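Local atomic coordinates of homoserine O-acetyltransferase (Bacillus anthracis str. 'Ames Ancestor', PDB entry 3I1I), a protein that probably transfers an acetyl group from acetyl-CoA to the hydroxyl of homoserine, a step toward methionine, using an alpha/beta hydrolase fold. Residues A[14-19]-A[24-29]; A[105-110]-A[122-127]; A[134-139]-A[162-167]. All coordinates share one frame; numbering follows the deposited sequence.

Contact 1 (A[14-19]-A[24-29]); sequences LKEYTF and TIPVQM
Leu14 and Val27 form a hydrogen-bonded pair between two antiparallel strands. Leu14 N bonds Val27 O at 2.8 Å, almost straight (174°); Val27 N returns a bond to Leu14 O. Tyr17 and Ile25 repeat the pattern, with Tyr17 N to Ile25 O at 2.8 Å. The register slips by one residue between them, which makes a beta bulge where the chain turns at Lys15. The tight side carries Leu14, Tyr17, Ile25 and Val27. With CG1 anti to the carbonyl carbon (chi1 -60°), Val27 CG2 falls between N and C. There it meets Leu14 CB and Tyr17 CB, each at 3.7 Å. Phe19 swings its ring back, and its CE2 reaches Ile25 CG1 at 3.5 Å. The other side is looser and more polar. Thr18 OG1 and Thr24 OG1 share a 2.6 Å hydrogen bond in a non-hydrogen-bonded backbone pair. Glu16 is exposed; its bent chain brings OE1 to 3.5 Å from Thr24 CG2. Lys15 points away, and its NZ bonds Glu307 O of the second subunit. Helix 129-142 packs on the apolar face, where Tyr17 OH bonds Asp131 OD1. Within this chain strand 10-18 is the edge of the main sheet, and strand 24-34 joins it to 87-91.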
loop_
_atom_site.group_PDB
_atom_site.type_symbol
_atom_site.label_atom_id
_atom_site.label_comp_id
_atom_site.label_asym_id
_atom_site.label_seq_id
_atom_site.Cartn_x
_atom_site.Cartn_y
_atom_site.Cartn_z
ATOM N N LEU A 14 -16.137 32.232 -4.991
ATOM C CA LEU A 14 -17.492 32.059 -5.510
ATOM C C LEU A 14 -18.411 31.826 -4.317
ATOM O O LEU A 14 -18.116 31.051 -3.416
ATOM C CB LEU A 14 -17.581 30.924 -6.500
ATOM C CG LEU A 14 -16.811 31.122 -7.819
ATOM C CD1 LEU A 14 -16.610 29.766 -8.517
ATOM C CD2 LEU A 14 -17.512 32.109 -8.787
ATOM N N LYS A 15 -19.501 32.573 -4.296
ATOM C CA LYS A 15 -20.419 32.549 -3.181
ATOM C C LYS A 15 -21.148 31.219 -3.178
ATOM O O LYS A 15 -21.466 30.687 -2.119
ATOM C CB LYS A 15 -21.418 33.700 -3.282
ATOM C CG LYS A 15 -20.867 35.053 -2.879
ATOM C CD LYS A 15 -21.910 36.117 -3.092
ATOM C CE LYS A 15 -21.545 37.457 -2.477
ATOM N NZ LYS A 15 -22.314 38.536 -3.196
ATOM N N GLU A 16 -21.432 30.725 -4.374
ATOM C CA GLU A 16 -21.946 29.394 -4.550
ATOM C C GLU A 16 -21.347 28.785 -5.808
ATOM O O GLU A 16 -21.414 29.392 -6.883
ATOM C CB GLU A 16 -23.476 29.410 -4.699
ATOM C CG GLU A 16 -24.281 29.873 -3.472
ATOM C CD GLU A 16 -23.987 29.083 -2.184
ATOM O OE1 GLU A 16 -23.468 27.944 -2.236
ATOM O OE2 GLU A 16 -24.287 29.636 -1.103
ATOM N N TYR A 17 -20.772 27.592 -5.678
ATOM C CA TYR A 17 -20.366 26.813 -6.823
ATOM C C TYR A 17 -21.084 25.437 -6.812
ATOM O O TYR A 17 -21.152 24.756 -5.795
ATOM C CB TYR A 17 -18.836 26.664 -6.868
ATOM C CG TYR A 17 -18.416 25.635 -7.879
ATOM C CD1 TYR A 17 -18.531 25.894 -9.231
ATOM C CD2 TYR A 17 -17.999 24.375 -7.481
ATOM C CE1 TYR A 17 -18.191 24.943 -10.167
ATOM C CE2 TYR A 17 -17.667 23.403 -8.409
ATOM C CZ TYR A 17 -17.762 23.689 -9.752
ATOM O OH TYR A 17 -17.471 22.728 -10.690
ATOM N N THR A 18 -21.625 25.033 -7.952
ATOM C CA THR A 18 -22.240 23.722 -8.059
ATOM C C THR A 18 -21.284 22.703 -8.670
ATOM O O THR A 18 -20.851 22.827 -9.817
ATOM C CB THR A 18 -23.545 23.789 -8.859
ATOM O OG1 THR A 18 -24.436 24.698 -8.189
ATOM C CG2 THR A 18 -24.197 22.390 -8.976
ATOM N N PHE A 19 -20.960 21.696 -7.879
ATOM C CA PHE A 19 -20.045 20.633 -8.291
ATOM C C PHE A 19 -20.738 19.719 -9.315
ATOM O O PHE A 19 -22.004 19.662 -9.408
ATOM C CB PHE A 19 -19.606 19.801 -7.070
ATOM C CG PHE A 19 -18.602 20.480 -6.182
ATOM C CD1 PHE A 19 -17.318 19.985 -6.079
ATOM C CD2 PHE A 19 -18.944 21.611 -5.436
ATOM C CE1 PHE A 19 -16.374 20.601 -5.241
ATOM C CE2 PHE A 19 -18.010 22.237 -4.583
ATOM C CZ PHE A 19 -16.719 21.738 -4.504
ATOM N N THR A 24 -23.859 22.053 -3.910
ATOM C CA THR A 24 -23.590 23.483 -4.045
ATOM C C THR A 24 -23.055 24.052 -2.738
ATOM O O THR A 24 -23.715 23.942 -1.717
ATOM C CB THR A 24 -24.843 24.272 -4.554
ATOM O OG1 THR A 24 -25.230 23.763 -5.846
ATOM C CG2 THR A 24 -24.548 25.769 -4.689
ATOM N N ILE A 25 -21.841 24.610 -2.756
ATOM C CA ILE A 25 -21.267 25.225 -1.571
ATOM C C ILE A 25 -20.454 26.442 -2.020
ATOM O O ILE A 25 -20.127 26.561 -3.196
ATOM C CB ILE A 25 -20.365 24.214 -0.762
ATOM C CG1 ILE A 25 -19.236 23.644 -1.644
ATOM C CG2 ILE A 25 -21.189 23.080 -0.192
ATOM C CD1 ILE A 25 -18.017 23.108 -0.878
ATOM N N PRO A 26 -20.183 27.381 -1.105
ATOM C CA PRO A 26 -19.180 28.414 -1.386
ATOM C C PRO A 26 -17.759 27.827 -1.511
ATOM O O PRO A 26 -17.374 26.931 -0.748
ATOM C CB PRO A 26 -19.251 29.357 -0.151
ATOM C CG PRO A 26 -20.523 29.031 0.548
ATOM C CD PRO A 26 -20.902 27.620 0.167
ATOM N N VAL A 27 -16.985 28.384 -2.432
ATOM C CA VAL A 27 -15.603 27.970 -2.643
ATOM C C VAL A 27 -14.698 29.193 -2.807
ATOM O O VAL A 27 -15.155 30.256 -3.215
ATOM C CB VAL A 27 -15.487 27.100 -3.926
ATOM C CG1 VAL A 27 -16.366 25.823 -3.818
ATOM C CG2 VAL A 27 -15.881 27.895 -5.102
ATOM N N GLN A 28 -13.421 29.019 -2.494
ATOM C CA GLN A 28 -12.381 30.005 -2.773
ATOM C C GLN A 28 -11.211 29.276 -3.423
ATOM O O GLN A 28 -11.085 28.068 -3.313
ATOM C CB GLN A 28 -11.896 30.670 -1.498
ATOM C CG GLN A 28 -11.485 29.647 -0.427
ATOM C CD GLN A 28 -10.897 30.252 0.841
ATOM O OE1 GLN A 28 -11.046 31.439 1.103
ATOM N NE2 GLN A 28 -10.188 29.419 1.619
HETATM N N MSE A 29 -10.333 30.044 -4.052
HETATM C CA MSE A 29 -9.267 29.519 -4.848
HETATM C C MSE A 29 -8.131 30.527 -4.907
HETATM O O MSE A 29 -8.293 31.617 -5.431
HETATM C CB MSE A 29 -9.791 29.241 -6.249
HETATM C CG MSE A 29 -8.831 28.447 -7.130
HETATM SE SE MSE A 29 -9.547 28.297 -8.943
HETATM C CE MSE A 29 -9.395 26.435 -9.198
#

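Contact 2 (A[105-110]-A[122-127]). With ACT (acetate ion), chain D.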
loop_
_atom_site.group_PDB
_atom_site.type_symbol
_atom_site.label_atom_id
_atom_site.label_comp_id
_atom_site.label_asym_id
_atom_site.label_seq_id
_atom_site.Cartn_x
_atom_site.Cartn_y
_atom_site.Cartn_z
ATOM N N ILE A 105 -4.658 28.847 -0.710
ATOM C CA ILE A 105 -6.061 29.198 -0.478
ATOM C C ILE A 105 -6.952 28.217 -1.242
ATOM O O ILE A 105 -6.957 28.196 -2.473
ATOM C CB ILE A 105 -6.367 30.682 -0.921
ATOM C CG1 ILE A 105 -5.488 31.666 -0.119
ATOM C CG2 ILE A 105 -7.857 31.010 -0.772
ATOM C CD1 ILE A 105 -5.173 32.990 -0.853
ATOM N N THR A 106 -7.698 27.406 -0.498
ATOM C CA THR A 106 -8.389 26.252 -1.065
ATOM C C THR A 106 -9.722 26.065 -0.363
ATOM O O THR A 106 -9.952 26.668 0.680
ATOM C CB THR A 106 -7.557 24.953 -0.885
ATOM O OG1 THR A 106 -8.035 23.959 -1.794
ATOM C CG2 THR A 106 -7.634 24.405 0.549
ATOM N N THR A 107 -10.581 25.243 -0.949
ATOM C CA THR A 107 -11.748 24.731 -0.244
ATOM C C THR A 107 -11.697 23.215 -0.211
ATOM O O THR A 107 -11.461 22.587 -1.222
ATOM C CB THR A 107 -13.060 25.189 -0.905
ATOM O OG1 THR A 107 -13.020 26.609 -1.041
ATOM C CG2 THR A 107 -14.271 24.780 -0.056
ATOM N N GLY A 108 -11.897 22.652 0.975
ATOM C CA GLY A 108 -11.730 21.227 1.212
ATOM C C GLY A 108 -12.233 20.790 2.586
ATOM O O GLY A 108 -12.947 21.545 3.273
ATOM N N PRO A 109 -11.876 19.561 2.996
ATOM C CA PRO A 109 -12.381 19.003 4.224
ATOM C C PRO A 109 -11.972 19.759 5.479
ATOM O O PRO A 109 -12.649 19.629 6.499
ATOM C CB PRO A 109 -11.805 17.576 4.252
ATOM C CG PRO A 109 -11.242 17.325 2.923
ATOM C CD PRO A 109 -11.004 18.624 2.270
ATOM N N LYS A 110 -10.882 20.518 5.426
ATOM C CA LYS A 110 -10.543 21.380 6.548
ATOM C C LYS A 110 -11.344 22.663 6.604
ATOM O O LYS A 110 -11.315 23.351 7.639
ATOM C CB LYS A 110 -9.061 21.752 6.554
ATOM C CG LYS A 110 -8.132 20.728 7.199
ATOM C CD LYS A 110 -8.480 20.441 8.693
ATOM C CE LYS A 110 -8.064 19.004 9.137
ATOM N NZ LYS A 110 -8.925 18.362 10.229
HETATM N N MSE A 122 -15.523 14.531 6.177
HETATM C CA MSE A 122 -16.036 13.617 5.143
HETATM C C MSE A 122 -17.401 14.007 4.578
HETATM O O MSE A 122 -17.886 13.372 3.616
HETATM C CB MSE A 122 -16.058 12.168 5.635
HETATM C CG MSE A 122 -14.689 11.638 6.027
HETATM SE SE MSE A 122 -13.272 11.951 4.681
HETATM C CE MSE A 122 -14.100 11.023 3.182
ATOM N N ASP A 123 -18.011 15.065 5.113
ATOM C CA ASP A 123 -19.150 15.664 4.433
ATOM C C ASP A 123 -18.726 16.519 3.224
ATOM O O ASP A 123 -19.584 16.989 2.474
ATOM C CB ASP A 123 -20.015 16.482 5.402
ATOM C CG ASP A 123 -21.292 17.027 4.736
ATOM O OD1 ASP A 123 -22.026 16.231 4.117
ATOM O OD2 ASP A 123 -21.531 18.259 4.791
ATOM N N PHE A 124 -17.424 16.720 2.998
ATOM C CA PHE A 124 -17.031 17.456 1.794
ATOM C C PHE A 124 -17.432 16.701 0.529
ATOM O O PHE A 124 -17.367 15.483 0.485
ATOM C CB PHE A 124 -15.541 17.776 1.767
ATOM C CG PHE A 124 -15.193 18.854 0.786
ATOM C CD1 PHE A 124 -15.373 20.187 1.126
ATOM C CD2 PHE A 124 -14.750 18.537 -0.482
ATOM C CE1 PHE A 124 -15.089 21.198 0.233
ATOM C CE2 PHE A 124 -14.457 19.538 -1.392
ATOM C CZ PHE A 124 -14.637 20.876 -1.043
ATOM N N PRO A 125 -17.872 17.423 -0.509
ATOM C CA PRO A 125 -18.294 16.680 -1.688
ATOM C C PRO A 125 -17.128 16.142 -2.489
ATOM O O PRO A 125 -16.059 16.729 -2.498
ATOM C CB PRO A 125 -19.030 17.722 -2.531
ATOM C CG PRO A 125 -18.486 19.025 -2.092
ATOM C CD PRO A 125 -18.137 18.864 -0.636
ATOM N N VAL A 126 -17.365 15.034 -3.168
ATOM C CA VAL A 126 -16.427 14.511 -4.115
ATOM C C VAL A 126 -16.253 15.515 -5.232
ATOM O O VAL A 126 -17.278 16.047 -5.781
ATOM C CB VAL A 126 -16.926 13.187 -4.688
ATOM C CG1 VAL A 126 -16.020 12.736 -5.831
ATOM C CG2 VAL A 126 -17.034 12.130 -3.539
ATOM N N PHE A 127 -14.982 15.781 -5.558
ATOM C CA PHE A 127 -14.639 16.608 -6.689
ATOM C C PHE A 127 -13.832 15.854 -7.736
ATOM O O PHE A 127 -13.126 14.897 -7.418
ATOM C CB PHE A 127 -13.868 17.863 -6.228
ATOM C CG PHE A 127 -12.371 17.663 -6.073
ATOM C CD1 PHE A 127 -11.513 18.045 -7.079
ATOM C CD2 PHE A 127 -11.839 17.118 -4.907
ATOM C CE1 PHE A 127 -10.150 17.894 -6.950
ATOM C CE2 PHE A 127 -10.475 16.941 -4.755
ATOM C CZ PHE A 127 -9.619 17.325 -5.779
HETATM C C ACT D . -14.782 28.577 2.107
HETATM O O ACT D . -15.680 27.977 2.764
HETATM O OXT ACT D . -13.671 27.981 2.055
HETATM C CH3 ACT D . -15.012 29.909 1.429
#
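The long loop region between strand 87-91 and helix 129-142 folds back on itself here, and Phe124 fills the join with Thr107, Gly108 and Pro109. Gly108 CA sits over one face of the Phe124 ring in a CH-pi contact, 3.7 Å from the ring centroid and 20° off the normal. Pro109 N lies over that same face, 4.0 Å from Phe124 CD1. Pro125 CD covers the opposite face, which leaves the ring sandwiched. The Phe124 side chain extends toward the 105-110 segment, with CG opposite the backbone N (chi1 -163°). Thr107 comes in at about a right angle to it. The methyl CG2 of Thr107 touches Phe124 CE1 at 3.7 Å, and Thr107 O is 3.6 Å from Phe124 CZ. No hydrogen bond joins the two segments. The hydroxyl of Thr107 instead pairs with Gln28 N of strand 24-34. Acetate OXT, probably from the crystallisation liquor, lies 3.4 Å from Thr107 OG1, at most a weak hydrogen bond. Tyr120 adds an edge-to-face partner for Phe124. Pro109 and Met122 rest on helix 277-289. The result is a buried phenylalanine packed between two loop segments, in the region that leads from a sheet strand to helix 129-142 of the alpha/beta hydrolase fold.

Contact 3 (A[134-139]-A[162-167]). With GOL (glycerol), chain E.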
loop_
_atom_site.group_PDB
_atom_site.type_symbol
_atom_site.label_atom_id
_atom_site.label_comp_id
_atom_site.label_asym_id
_atom_site.label_seq_id
_atom_site.Cartn_x
_atom_site.Cartn_y
_atom_site.Cartn_z
ATOM N N ARG A 134 -13.842 24.040 -14.167
ATOM C CA ARG A 134 -15.000 24.944 -14.160
ATOM C C ARG A 134 -14.754 26.170 -13.268
ATOM O O ARG A 134 -15.099 27.284 -13.647
ATOM C CB ARG A 134 -16.280 24.238 -13.732
ATOM C CG ARG A 134 -16.624 22.988 -14.588
ATOM C CD ARG A 134 -17.989 23.142 -15.168
ATOM N NE ARG A 134 -18.500 21.971 -15.902
ATOM C CZ ARG A 134 -18.504 21.837 -17.235
ATOM N NH1 ARG A 134 -17.980 22.775 -18.051
ATOM N NH2 ARG A 134 -19.030 20.738 -17.756
HETATM N N MSE A 135 -14.115 25.970 -12.117
HETATM C CA MSE A 135 -13.789 27.083 -11.275
HETATM C C MSE A 135 -12.779 28.009 -11.935
HETATM O O MSE A 135 -13.005 29.199 -11.977
HETATM C CB MSE A 135 -13.279 26.616 -9.939
HETATM C CG MSE A 135 -14.401 26.123 -9.060
HETATM SE SE MSE A 135 -13.651 25.196 -7.527
HETATM C CE MSE A 135 -12.505 26.651 -6.846
ATOM N N GLN A 136 -11.692 27.465 -12.470
ATOM C CA GLN A 136 -10.701 28.261 -13.165
ATOM C C GLN A 136 -11.315 29.124 -14.291
ATOM O O GLN A 136 -10.955 30.283 -14.478
ATOM C CB GLN A 136 -9.664 27.345 -13.779
ATOM C CG GLN A 136 -8.688 26.718 -12.782
ATOM C CD GLN A 136 -7.761 25.742 -13.487
ATOM O OE1 GLN A 136 -8.160 25.068 -14.448
ATOM N NE2 GLN A 136 -6.516 25.700 -13.056
ATOM N N CYS A 137 -12.236 28.528 -15.037
ATOM C CA CYS A 137 -12.890 29.208 -16.105
ATOM C C CYS A 137 -13.697 30.427 -15.625
ATOM O O CYS A 137 -13.713 31.459 -16.307
ATOM C CB CYS A 137 -13.803 28.242 -16.835
ATOM S SG CYS A 137 -14.462 28.951 -18.312
ATOM N N GLU A 138 -14.347 30.319 -14.463
ATOM C CA GLU A 138 -15.058 31.464 -13.902
ATOM C C GLU A 138 -14.097 32.577 -13.636
ATOM O O GLU A 138 -14.410 33.744 -13.892
ATOM C CB GLU A 138 -15.719 31.164 -12.574
ATOM C CG GLU A 138 -16.680 30.037 -12.616
ATOM C CD GLU A 138 -18.031 30.472 -13.027
ATOM O OE1 GLU A 138 -18.925 30.400 -12.138
ATOM O OE2 GLU A 138 -18.192 30.865 -14.220
ATOM N N LEU A 139 -12.948 32.220 -13.068
ATOM C CA LEU A 139 -11.917 33.223 -12.797
ATOM C C LEU A 139 -11.422 33.849 -14.096
ATOM O O LEU A 139 -11.356 35.042 -14.198
ATOM C CB LEU A 139 -10.741 32.634 -11.995
ATOM C CG LEU A 139 -9.442 33.468 -11.937
ATOM C CD1 LEU A 139 -9.788 34.881 -11.502
ATOM C CD2 LEU A 139 -8.386 32.858 -11.002
ATOM N N GLN A 162 -6.614 18.767 -19.700
ATOM C CA GLN A 162 -7.331 17.992 -20.685
ATOM C C GLN A 162 -8.821 18.272 -20.562
ATOM O O GLN A 162 -9.515 18.312 -21.557
ATOM C CB GLN A 162 -7.047 16.501 -20.545
ATOM C CG GLN A 162 -5.722 16.075 -21.119
ATOM C CD GLN A 162 -5.361 14.652 -20.691
ATOM O OE1 GLN A 162 -5.538 13.718 -21.454
ATOM N NE2 GLN A 162 -4.880 14.495 -19.454
ATOM N N GLN A 163 -9.296 18.468 -19.345
ATOM C CA GLN A 163 -10.709 18.787 -19.125
ATOM C C GLN A 163 -11.071 20.150 -19.755
ATOM O O GLN A 163 -12.109 20.292 -20.393
ATOM C CB GLN A 163 -11.032 18.730 -17.635
ATOM C CG GLN A 163 -11.015 17.317 -17.045
ATOM C CD GLN A 163 -12.209 16.481 -17.502
ATOM O OE1 GLN A 163 -12.864 16.799 -18.501
ATOM N NE2 GLN A 163 -12.504 15.407 -16.765
ATOM N N TRP A 164 -10.168 21.110 -19.678
ATOM C CA TRP A 164 -10.312 22.361 -20.434
ATOM C C TRP A 164 -10.463 22.157 -21.949
ATOM O O TRP A 164 -11.361 22.718 -22.585
ATOM C CB TRP A 164 -9.083 23.255 -20.230
ATOM C CG TRP A 164 -9.201 24.189 -19.122
ATOM C CD1 TRP A 164 -8.814 23.975 -17.859
ATOM C CD2 TRP A 164 -9.724 25.525 -19.172
ATOM N NE1 TRP A 164 -9.049 25.084 -17.109
ATOM C CE2 TRP A 164 -9.626 26.047 -17.891
ATOM C CE3 TRP A 164 -10.276 26.308 -20.175
ATOM C CZ2 TRP A 164 -10.037 27.332 -17.576
ATOM C CZ3 TRP A 164 -10.683 27.596 -19.861
ATOM C CH2 TRP A 164 -10.583 28.083 -18.580
ATOM N N ALA A 165 -9.552 21.375 -22.519
ATOM C CA ALA A 165 -9.565 21.126 -23.954
ATOM C C ALA A 165 -10.874 20.433 -24.406
ATOM O O ALA A 165 -11.450 20.765 -25.453
ATOM C CB ALA A 165 -8.348 20.310 -24.363
ATOM N N VAL A 166 -11.352 19.497 -23.609
ATOM C CA VAL A 166 -12.603 18.805 -23.918
ATOM C C VAL A 166 -13.818 19.741 -23.716
ATOM O O VAL A 166 -14.636 19.885 -24.601
ATOM C CB VAL A 166 -12.758 17.513 -23.063
ATOM C CG1 VAL A 166 -14.161 16.951 -23.162
ATOM C CG2 VAL A 166 -11.719 16.489 -23.502
ATOM N N HIS A 167 -13.903 20.402 -22.569
ATOM C CA HIS A 167 -15.129 21.089 -22.216
ATOM C C HIS A 167 -15.208 22.556 -22.542
ATOM O O HIS A 167 -16.288 23.094 -22.497
ATOM C CB HIS A 167 -15.455 20.835 -20.763
ATOM C CG HIS A 167 -15.828 19.419 -20.496
ATOM N ND1 HIS A 167 -17.135 18.969 -20.539
ATOM C CD2 HIS A 167 -15.059 18.325 -20.258
ATOM C CE1 HIS A 167 -17.157 17.667 -20.288
ATOM N NE2 HIS A 167 -15.912 17.247 -20.126
HETATM C C1 GOL E . -21.052 20.012 -20.561
HETATM O O1 GOL E . -21.810 19.069 -21.262
HETATM C C2 GOL E . -20.295 20.713 -21.664
HETATM O O2 GOL E . -21.100 21.751 -22.169
HETATM C C3 GOL E . -18.938 21.249 -21.259
HETATM O O3 GOL E . -19.004 22.621 -20.940
#
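Trp164 NE1 and Gln136 OE1 make the one hydrogen bond between segments 134-139 and 162-167. It is 2.8 Å long and nearly straight (167°). The acceptor lies in the indole plane, while the N-H approaches the amide oxygen from 31° outside the carbonyl plane. Gln136 runs extended beyond CG, which carries OE1 out to the indole. Its other amide atom, NE2, bonds Thr91 OG1, so both ends of this buried amide are held. Van der Waals packing comes next. Cys137 CB touches Trp164 CH2 at 3.7 Å, and Trp164 CZ2 lies 3.6 Å from Cys137 N. Cys137 SG stands obliquely to the six-membered ring of Trp164, 4.8 Å from its centroid, as a sulfur-aromatic contact. Polar groups gather at the more open end. Arg134 NH2 comes within 3.8 Å of His167 ND1, a close approach and not a bond. Glycerol O3 takes a 3.1 Å bond from Arg134 NH1 and gives one to the backbone His167 O, though the glycerol placement is doubtful. Arg134 NE forms a salt bridge with Glu20. The helix segments cross at -72°, with axes 10.9 Å apart. Two helices beside a central sheet, the second starting just after a sequence and turn consistent with a nucleophile elbow, are characteristic of the alpha/beta hydrolase fold.

Overall arrangement
Contacts 1, 2 and 3 follow one another along the chain without overlap. Contact 1 is the hairpin at one end of the eight-stranded mixed sheet. Contact 2 lies in the loops before helix 129-142, and contact 3 joins that helix to helix 156-167. Contact 1 touches both others: Gln28 NE2 probably bonds Thr106 O, while Val27 and Met29 pack on Met135 of the helix. Its centre is about 11 Å from that of contact 2 and about 15 Å from that of contact 3. Contacts 2 and 3 stay about 6 Å apart at their nearest atoms. The edge hairpin thus lies against both the loop region and helix 129-142, and joins contacts 2 and 3, which do not touch directly.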